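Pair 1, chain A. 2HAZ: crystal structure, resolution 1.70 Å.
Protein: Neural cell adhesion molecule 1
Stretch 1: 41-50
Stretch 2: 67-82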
# COMPACT_ATOMS: atom_id res chain seq x y z
N LYS A 41 1.54 -5.47 0.37
CA LYS A 41 2.39 -5.00 -0.71
C LYS A 41 1.97 -3.58 -1.09
O LYS A 41 0.80 -3.34 -1.41
CB LYS A 41 2.30 -5.93 -1.92
CG LYS A 41 3.30 -5.63 -3.04
CD LYS A 41 2.97 -6.51 -4.23
CE LYS A 41 4.02 -6.49 -5.29
NZ LYS A 41 3.55 -7.35 -6.44
N ALA A 42 2.91 -2.65 -1.02
CA ALA A 42 2.71 -1.33 -1.59
C ALA A 42 3.37 -1.26 -2.96
O ALA A 42 4.51 -1.67 -3.11
CB ALA A 42 3.29 -0.24 -0.69
N GLU A 43 2.63 -0.74 -3.93
CA GLU A 43 3.14 -0.40 -5.25
C GLU A 43 2.97 1.10 -5.50
O GLU A 43 1.88 1.65 -5.24
CB GLU A 43 2.39 -1.20 -6.32
CG GLU A 43 2.40 -2.70 -6.09
CD GLU A 43 1.64 -3.45 -7.16
OE1 GLU A 43 0.41 -3.64 -7.00
OE2 GLU A 43 2.28 -3.84 -8.17
N TRP A 44 4.01 1.76 -6.00
CA TRP A 44 3.91 3.20 -6.30
C TRP A 44 4.58 3.52 -7.62
O TRP A 44 5.49 2.80 -8.05
CB TRP A 44 4.47 4.08 -5.16
CG TRP A 44 5.94 3.88 -4.87
CD1 TRP A 44 6.99 4.59 -5.38
CD2 TRP A 44 6.50 2.88 -4.01
NE1 TRP A 44 8.18 4.11 -4.86
CE2 TRP A 44 7.90 3.07 -4.01
CE3 TRP A 44 5.96 1.88 -3.19
CZ2 TRP A 44 8.78 2.26 -3.27
CZ3 TRP A 44 6.83 1.07 -2.44
CH2 TRP A 44 8.22 1.28 -2.48
N ARG A 45 4.14 4.59 -8.25
CA ARG A 45 4.81 5.09 -9.45
C ARG A 45 4.58 6.59 -9.63
O ARG A 45 3.51 7.11 -9.29
CB ARG A 45 4.37 4.32 -10.69
CG ARG A 45 2.91 4.37 -10.97
CD ARG A 45 2.54 4.13 -12.44
NE ARG A 45 1.13 4.47 -12.58
CZ ARG A 45 0.66 5.58 -13.17
NH1 ARG A 45 1.48 6.45 -13.76
NH2 ARG A 45 -0.66 5.79 -13.20
N ALA A 46 5.60 7.27 -10.15
CA ALA A 46 5.49 8.67 -10.48
C ALA A 46 4.48 8.80 -11.63
O ALA A 46 4.58 8.12 -12.65
CB ALA A 46 6.84 9.24 -10.88
N VAL A 47 3.48 9.66 -11.44
CA VAL A 47 2.44 9.89 -12.45
C VAL A 47 3.12 10.30 -13.79
O VAL A 47 4.02 11.14 -13.80
CB VAL A 47 1.44 10.95 -11.96
CG1 VAL A 47 0.48 11.36 -13.06
CG2 VAL A 47 0.66 10.45 -10.72
N GLY A 48 2.68 9.66 -14.87
CA GLY A 48 3.30 9.80 -16.19
C GLY A 48 4.26 8.68 -16.57
O GLY A 48 4.52 8.47 -17.76
N GLU A 49 4.79 7.97 -15.56
CA GLU A 49 5.73 6.87 -15.80
C GLU A 49 5.02 5.52 -15.83
O GLU A 49 3.95 5.38 -15.25
CB GLU A 49 6.81 6.85 -14.72
CG GLU A 49 7.69 8.10 -14.73
CD GLU A 49 8.83 8.01 -13.75
OE1 GLU A 49 9.18 6.90 -13.29
OE2 GLU A 49 9.39 9.08 -13.43
N GLU A 50 5.62 4.54 -16.51
CA GLU A 50 5.03 3.18 -16.62
C GLU A 50 5.49 2.22 -15.51
O GLU A 50 4.74 1.34 -15.10
CB GLU A 50 5.34 2.53 -17.98
CG GLU A 50 4.98 3.36 -19.19
CD GLU A 50 5.50 2.75 -20.48
OE1 GLU A 50 6.41 3.36 -21.10
OE2 GLU A 50 5.02 1.67 -20.88
N ILE A 67 -0.09 2.34 9.28
CA ILE A 67 0.70 2.86 8.15
C ILE A 67 1.68 1.87 7.53
O ILE A 67 2.11 0.88 8.16
CB ILE A 67 1.54 4.13 8.54
CG1 ILE A 67 2.59 3.78 9.60
CG2 ILE A 67 0.62 5.32 8.92
CD1 ILE A 67 3.50 4.93 10.04
N VAL A 68 2.04 2.15 6.28
CA VAL A 68 3.28 1.67 5.70
C VAL A 68 4.06 2.88 5.15
O VAL A 68 3.46 3.87 4.67
CB VAL A 68 3.06 0.57 4.62
CG1 VAL A 68 2.44 -0.67 5.25
CG2 VAL A 68 2.23 1.08 3.44
N THR A 69 5.38 2.80 5.23
CA THR A 69 6.25 3.89 4.79
C THR A 69 6.92 3.54 3.49
O THR A 69 7.69 2.57 3.42
CB THR A 69 7.38 4.21 5.80
OG1 THR A 69 6.82 4.45 7.09
CG2 THR A 69 8.15 5.45 5.35
N ILE A 70 6.66 4.35 2.48
CA ILE A 70 7.32 4.18 1.21
C ILE A 70 8.55 5.09 1.17
O ILE A 70 8.57 6.19 1.77
CB ILE A 70 6.35 4.35 0.00
CG1 ILE A 70 5.72 5.74 -0.02
CG2 ILE A 70 5.25 3.25 0.02
CD1 ILE A 70 4.62 5.92 -1.08
N VAL A 71 9.57 4.62 0.47
CA VAL A 71 10.90 5.23 0.48
C VAL A 71 11.44 5.44 -0.93
O VAL A 71 10.83 5.03 -1.92
CB VAL A 71 11.94 4.34 1.25
CG1 VAL A 71 11.59 4.22 2.72
CG2 VAL A 71 12.05 2.96 0.60
N GLY A 72 12.61 6.08 -1.01
CA GLY A 72 13.32 6.25 -2.27
C GLY A 72 12.59 7.09 -3.30
O GLY A 72 12.79 6.90 -4.52
N LEU A 73 11.77 8.02 -2.82
CA LEU A 73 11.02 8.92 -3.68
C LEU A 73 11.87 10.13 -4.02
O LEU A 73 12.85 10.45 -3.33
CB LEU A 73 9.72 9.36 -3.00
CG LEU A 73 8.79 8.28 -2.44
CD1 LEU A 73 7.69 8.92 -1.62
CD2 LEU A 73 8.21 7.43 -3.58
N LYS A 74 11.49 10.79 -5.10
CA LYS A 74 12.12 12.02 -5.54
C LYS A 74 11.30 13.20 -5.04
O LYS A 74 10.07 13.13 -5.05
CB LYS A 74 12.19 12.06 -7.07
CG LYS A 74 12.80 10.82 -7.67
CD LYS A 74 13.44 11.08 -9.03
CE LYS A 74 12.42 11.44 -10.08
NZ LYS A 74 11.31 10.44 -10.17
N PRO A 75 11.97 14.28 -4.60
CA PRO A 75 11.26 15.46 -4.13
C PRO A 75 10.41 16.09 -5.22
O PRO A 75 10.63 15.84 -6.41
CB PRO A 75 12.39 16.40 -3.69
CG PRO A 75 13.55 15.52 -3.47
CD PRO A 75 13.43 14.43 -4.47
N GLU A 76 9.40 16.85 -4.80
CA GLU A 76 8.54 17.63 -5.69
C GLU A 76 7.91 16.84 -6.84
O GLU A 76 7.73 17.37 -7.93
CB GLU A 76 9.31 18.83 -6.29
CG GLU A 76 9.45 19.99 -5.37
CD GLU A 76 10.29 21.10 -5.97
OE1 GLU A 76 9.72 22.13 -6.37
OE2 GLU A 76 11.53 20.95 -6.04
N THR A 77 7.56 15.58 -6.59
CA THR A 77 7.06 14.71 -7.64
C THR A 77 5.72 14.08 -7.24
O THR A 77 5.58 13.62 -6.11
CB THR A 77 8.12 13.61 -7.99
OG1 THR A 77 9.32 14.23 -8.48
CG2 THR A 77 7.61 12.68 -9.07
N THR A 78 4.75 14.05 -8.16
CA THR A 78 3.44 13.44 -7.91
C THR A 78 3.49 11.93 -8.18
O THR A 78 3.93 11.50 -9.26
CB THR A 78 2.35 14.09 -8.76
OG1 THR A 78 2.47 15.52 -8.67
CG2 THR A 78 0.93 13.64 -8.32
N TYR A 79 3.02 11.14 -7.20
CA TYR A 79 2.99 9.67 -7.29
C TYR A 79 1.57 9.12 -7.14
O TYR A 79 0.72 9.74 -6.50
CB TYR A 79 3.87 9.00 -6.20
CG TYR A 79 5.35 9.19 -6.36
CD1 TYR A 79 6.14 8.21 -6.95
CD2 TYR A 79 5.97 10.37 -5.93
CE1 TYR A 79 7.50 8.39 -7.13
CE2 TYR A 79 7.33 10.56 -6.09
CZ TYR A 79 8.08 9.56 -6.69
OH TYR A 79 9.43 9.74 -6.84
N ALA A 80 1.33 7.94 -7.71
CA ALA A 80 0.17 7.08 -7.37
C ALA A 80 0.68 5.94 -6.52
O ALA A 80 1.74 5.38 -6.83
CB ALA A 80 -0.49 6.52 -8.66
N VAL A 81 -0.08 5.61 -5.47
CA VAL A 81 0.19 4.44 -4.62
C VAL A 81 -1.09 3.60 -4.44
O VAL A 81 -2.20 4.12 -4.43
CB VAL A 81 0.81 4.84 -3.26
CG1 VAL A 81 -0.12 5.67 -2.41
CG2 VAL A 81 1.31 3.62 -2.48
N ARG A 82 -0.89 2.29 -4.37
CA ARG A 82 -1.95 1.34 -4.06
C ARG A 82 -1.38 0.24 -3.16
O ARG A 82 -0.15 0.06 -3.08
CB ARG A 82 -2.53 0.78 -5.37
CG ARG A 82 -1.54 -0.03 -6.20
CD ARG A 82 -1.94 -0.07 -7.68
NE ARG A 82 -1.34 -1.24 -8.30
CZ ARG A 82 -1.55 -1.66 -9.55
NH1 ARG A 82 -2.39 -1.03 -10.36
NH2 ARG A 82 -0.92 -2.74 -9.98
O HOH W 1 10.66 5.27 -5.79
O HOH W 2 5.26 12.64 -11.71

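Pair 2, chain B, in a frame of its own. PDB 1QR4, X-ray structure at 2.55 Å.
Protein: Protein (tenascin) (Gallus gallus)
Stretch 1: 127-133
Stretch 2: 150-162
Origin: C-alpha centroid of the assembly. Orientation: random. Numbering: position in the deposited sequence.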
# COMPACT_ATOMS: atom_id res chain seq x y z
N VAL B 127 16.82 2.75 0.27
CA VAL B 127 17.14 4.14 -0.05
C VAL B 127 17.96 4.22 -1.32
O VAL B 127 19.14 3.87 -1.33
CB VAL B 127 17.97 4.79 1.08
CG1 VAL B 127 18.21 6.25 0.77
CG2 VAL B 127 17.28 4.64 2.42
N SER B 128 17.33 4.66 -2.40
CA SER B 128 18.06 4.81 -3.66
C SER B 128 18.37 6.29 -3.93
O SER B 128 17.70 7.18 -3.41
CB SER B 128 17.26 4.21 -4.82
OG SER B 128 16.11 4.99 -5.12
N TYR B 129 19.44 6.56 -4.67
CA TYR B 129 19.78 7.94 -4.99
C TYR B 129 20.54 8.03 -6.31
O TYR B 129 21.42 7.21 -6.59
CB TYR B 129 20.57 8.61 -3.85
CG TYR B 129 21.95 8.04 -3.59
CD1 TYR B 129 23.02 8.35 -4.43
CD2 TYR B 129 22.16 7.16 -2.53
CE1 TYR B 129 24.27 7.78 -4.24
CE2 TYR B 129 23.42 6.58 -2.33
CZ TYR B 129 24.46 6.89 -3.19
OH TYR B 129 25.69 6.31 -3.02
N VAL B 130 20.17 9.01 -7.12
CA VAL B 130 20.82 9.21 -8.41
C VAL B 130 20.71 10.68 -8.82
O VAL B 130 19.77 11.38 -8.42
CB VAL B 130 20.15 8.30 -9.49
CG1 VAL B 130 18.80 8.87 -9.93
CG2 VAL B 130 21.09 8.06 -10.67
N PRO B 131 21.73 11.20 -9.55
CA PRO B 131 21.69 12.60 -9.98
C PRO B 131 20.61 12.84 -11.02
O PRO B 131 20.42 12.03 -11.93
CB PRO B 131 23.09 12.82 -10.57
CG PRO B 131 23.48 11.44 -11.04
CD PRO B 131 23.03 10.59 -9.88
N ILE B 132 19.90 13.96 -10.85
CA ILE B 132 18.81 14.37 -11.73
C ILE B 132 19.03 14.15 -13.22
O ILE B 132 18.08 13.87 -13.95
CB ILE B 132 18.49 15.86 -11.51
CG1 ILE B 132 18.01 16.07 -10.08
CG2 ILE B 132 17.45 16.36 -12.51
CD1 ILE B 132 16.72 15.37 -9.77
N THR B 133 20.28 14.29 -13.66
CA THR B 133 20.62 14.12 -15.07
C THR B 133 20.53 12.65 -15.50
O THR B 133 20.72 12.32 -16.66
CB THR B 133 22.04 14.66 -15.37
OG1 THR B 133 23.02 13.67 -15.04
CG2 THR B 133 22.31 15.91 -14.55
N LYS B 150 23.49 7.75 6.37
CA LYS B 150 24.49 8.65 5.84
C LYS B 150 24.82 8.26 4.42
O LYS B 150 24.96 7.07 4.11
CB LYS B 150 25.75 8.56 6.71
CG LYS B 150 26.28 7.13 6.90
CD LYS B 150 27.46 7.03 7.86
CE LYS B 150 27.03 7.18 9.32
NZ LYS B 150 28.16 6.90 10.25
N LEU B 151 24.85 9.24 3.53
CA LEU B 151 25.21 8.99 2.14
C LEU B 151 26.63 9.52 1.98
O LEU B 151 26.98 10.56 2.56
CB LEU B 151 24.23 9.68 1.18
CG LEU B 151 22.76 9.24 1.17
CD1 LEU B 151 22.04 9.83 -0.02
CD2 LEU B 151 22.68 7.73 1.11
N VAL B 152 27.47 8.78 1.26
CA VAL B 152 28.86 9.17 1.04
C VAL B 152 29.22 9.09 -0.42
O VAL B 152 28.45 8.58 -1.23
CB VAL B 152 29.84 8.28 1.81
CG1 VAL B 152 29.52 8.30 3.30
CG2 VAL B 152 29.81 6.85 1.24
N LYS B 153 30.43 9.55 -0.74
CA LYS B 153 30.91 9.57 -2.12
C LYS B 153 30.05 10.46 -3.01
O LYS B 153 29.96 10.25 -4.23
CB LYS B 153 30.99 8.16 -2.72
CG LYS B 153 32.25 7.39 -2.40
CD LYS B 153 32.47 6.28 -3.42
CE LYS B 153 33.68 5.42 -3.08
NZ LYS B 153 33.48 4.73 -1.77
N LEU B 154 29.41 11.45 -2.40
CA LEU B 154 28.56 12.37 -3.13
C LEU B 154 29.36 13.48 -3.85
O LEU B 154 30.19 14.17 -3.24
CB LEU B 154 27.53 12.98 -2.19
CG LEU B 154 26.16 12.32 -2.20
CD1 LEU B 154 26.27 10.81 -2.36
CD2 LEU B 154 25.42 12.70 -0.94
N VAL B 155 29.12 13.61 -5.15
CA VAL B 155 29.77 14.63 -5.97
C VAL B 155 29.32 16.02 -5.54
O VAL B 155 28.13 16.26 -5.33
CB VAL B 155 29.43 14.44 -7.46
CG1 VAL B 155 29.82 15.68 -8.27
CG2 VAL B 155 30.16 13.21 -7.99
N PRO B 156 30.27 16.96 -5.39
CA PRO B 156 29.91 18.31 -4.98
C PRO B 156 29.05 18.99 -6.04
O PRO B 156 29.19 18.72 -7.23
CB PRO B 156 31.27 19.01 -4.85
CG PRO B 156 32.21 17.88 -4.56
CD PRO B 156 31.73 16.82 -5.51
N GLY B 157 28.12 19.83 -5.58
CA GLY B 157 27.25 20.55 -6.47
C GLY B 157 26.55 19.74 -7.54
O GLY B 157 27.02 19.64 -8.68
N VAL B 158 25.45 19.11 -7.15
CA VAL B 158 24.64 18.32 -8.06
C VAL B 158 23.40 17.90 -7.31
O VAL B 158 23.46 17.61 -6.12
CB VAL B 158 25.41 17.09 -8.63
CG1 VAL B 158 26.26 16.46 -7.58
CG2 VAL B 158 24.43 16.04 -9.18
N ASP B 159 22.26 18.01 -7.98
CA ASP B 159 20.97 17.64 -7.40
C ASP B 159 20.76 16.14 -7.52
O ASP B 159 20.89 15.56 -8.60
CB ASP B 159 19.84 18.40 -8.07
CG ASP B 159 19.62 19.79 -7.49
OD1 ASP B 159 19.84 19.98 -6.26
OD2 ASP B 159 19.22 20.69 -8.25
N TYR B 160 20.43 15.52 -6.38
CA TYR B 160 20.23 14.08 -6.30
C TYR B 160 18.79 13.67 -6.04
O TYR B 160 18.18 14.14 -5.07
CB TYR B 160 21.10 13.53 -5.17
CG TYR B 160 22.54 13.27 -5.56
CD1 TYR B 160 22.87 12.20 -6.41
CD2 TYR B 160 23.59 14.04 -5.05
CE1 TYR B 160 24.20 11.91 -6.73
CE2 TYR B 160 24.93 13.76 -5.37
CZ TYR B 160 25.22 12.68 -6.21
OH TYR B 160 26.52 12.33 -6.52
N ASN B 161 18.24 12.80 -6.88
CA ASN B 161 16.88 12.29 -6.69
C ASN B 161 17.01 11.16 -5.66
O ASN B 161 17.73 10.20 -5.89
CB ASN B 161 16.34 11.72 -8.00
CG ASN B 161 15.18 12.54 -8.56
OD1 ASN B 161 14.38 13.12 -7.82
ND2 ASN B 161 15.06 12.55 -9.89
N VAL B 162 16.34 11.30 -4.51
CA VAL B 162 16.44 10.30 -3.45
C VAL B 162 15.12 9.70 -3.08
O VAL B 162 14.28 10.37 -2.48
CB VAL B 162 17.06 10.89 -2.16
CG1 VAL B 162 17.01 9.87 -1.02
CG2 VAL B 162 18.49 11.32 -2.43
O HOH W 3 17.17 7.06 -7.28

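In both pairs a strand lies antiparallel against the strand that ends the second stretch, at 161° between their directions in pair 1 and 151° in pair 2, and 14 central residues superpose with an RMSD of 0.5 Å. The shared ladder has one hydrogen-bonded pair, Arg A45 with Ala A80 and Val B130 with Asn B161, between two non-hydrogen-bonded ones. In pair 1 Arg A45 N reaches Ala A80 O at 2.9 Å and Ala A80 N returns to Arg A45 O at 2.8 Å; in pair 2 the equivalents are Val B130 N to Asn B161 O, 3.0 Å, and Asn B161 N to Val B130 O, 2.6 Å. One further bond closes the ladder where the first strand ends: Val A47 N to Thr A78 O and Ile B132 N to Asp B159 O, both 2.9 Å.

The first rule is a large aromatic on the face shared with a valine. Trp A44 and Tyr B129 match, both with chi1 p, and their partners Val A81 and Val B162 match too. The indole takes Ile A70 over one face, with Ile A70 CG2 3.6 Å from Trp A44 CE3, and Leu A73 CD2 lies 3.6 Å from Trp A44 NE1. The smaller phenol meets the matching leucines obliquely: Tyr B129 CD2 is 3.7 Å from Leu B151 CD1, and Tyr B129 CE1 is 4.1 Å from Leu B154 CD1. Indole nitrogen brings a polar demand, met by a water that accepts from Trp A44 NE1 at 2.9 Å and donates to Gly A72 O at 3.0 Å.

The second rule is a tyrosine whose hydroxyl ties down the loop before its own strand. Tyr A79 OH accepts from Lys A74 N at 2.9 Å, and Tyr B160 OH from the matching Val B155 N at 3.2 Å. Its ring also packs on a small residue across the ladder, by different means: Ala A46 CB sits 3.9 Å from Tyr A79 CE1, whereas the proline ring brings Pro B131 CD to 3.6 Å from Tyr B160 CE1.

The other face tolerates more variation. Opposite Arg A45 stands only the methyl of Ala A80, while the shorter Val B130 faces the longer Asn B161, so bulk shifts across the ladder. Ile B132 then extends over that asparagine, with Ile B132 CD1 3.3 Å from Asn B161 ND2; Val A47, its match, puts CG2 4.0 Å from Ala A80 N. The chemistry can change here while the backbone register holds.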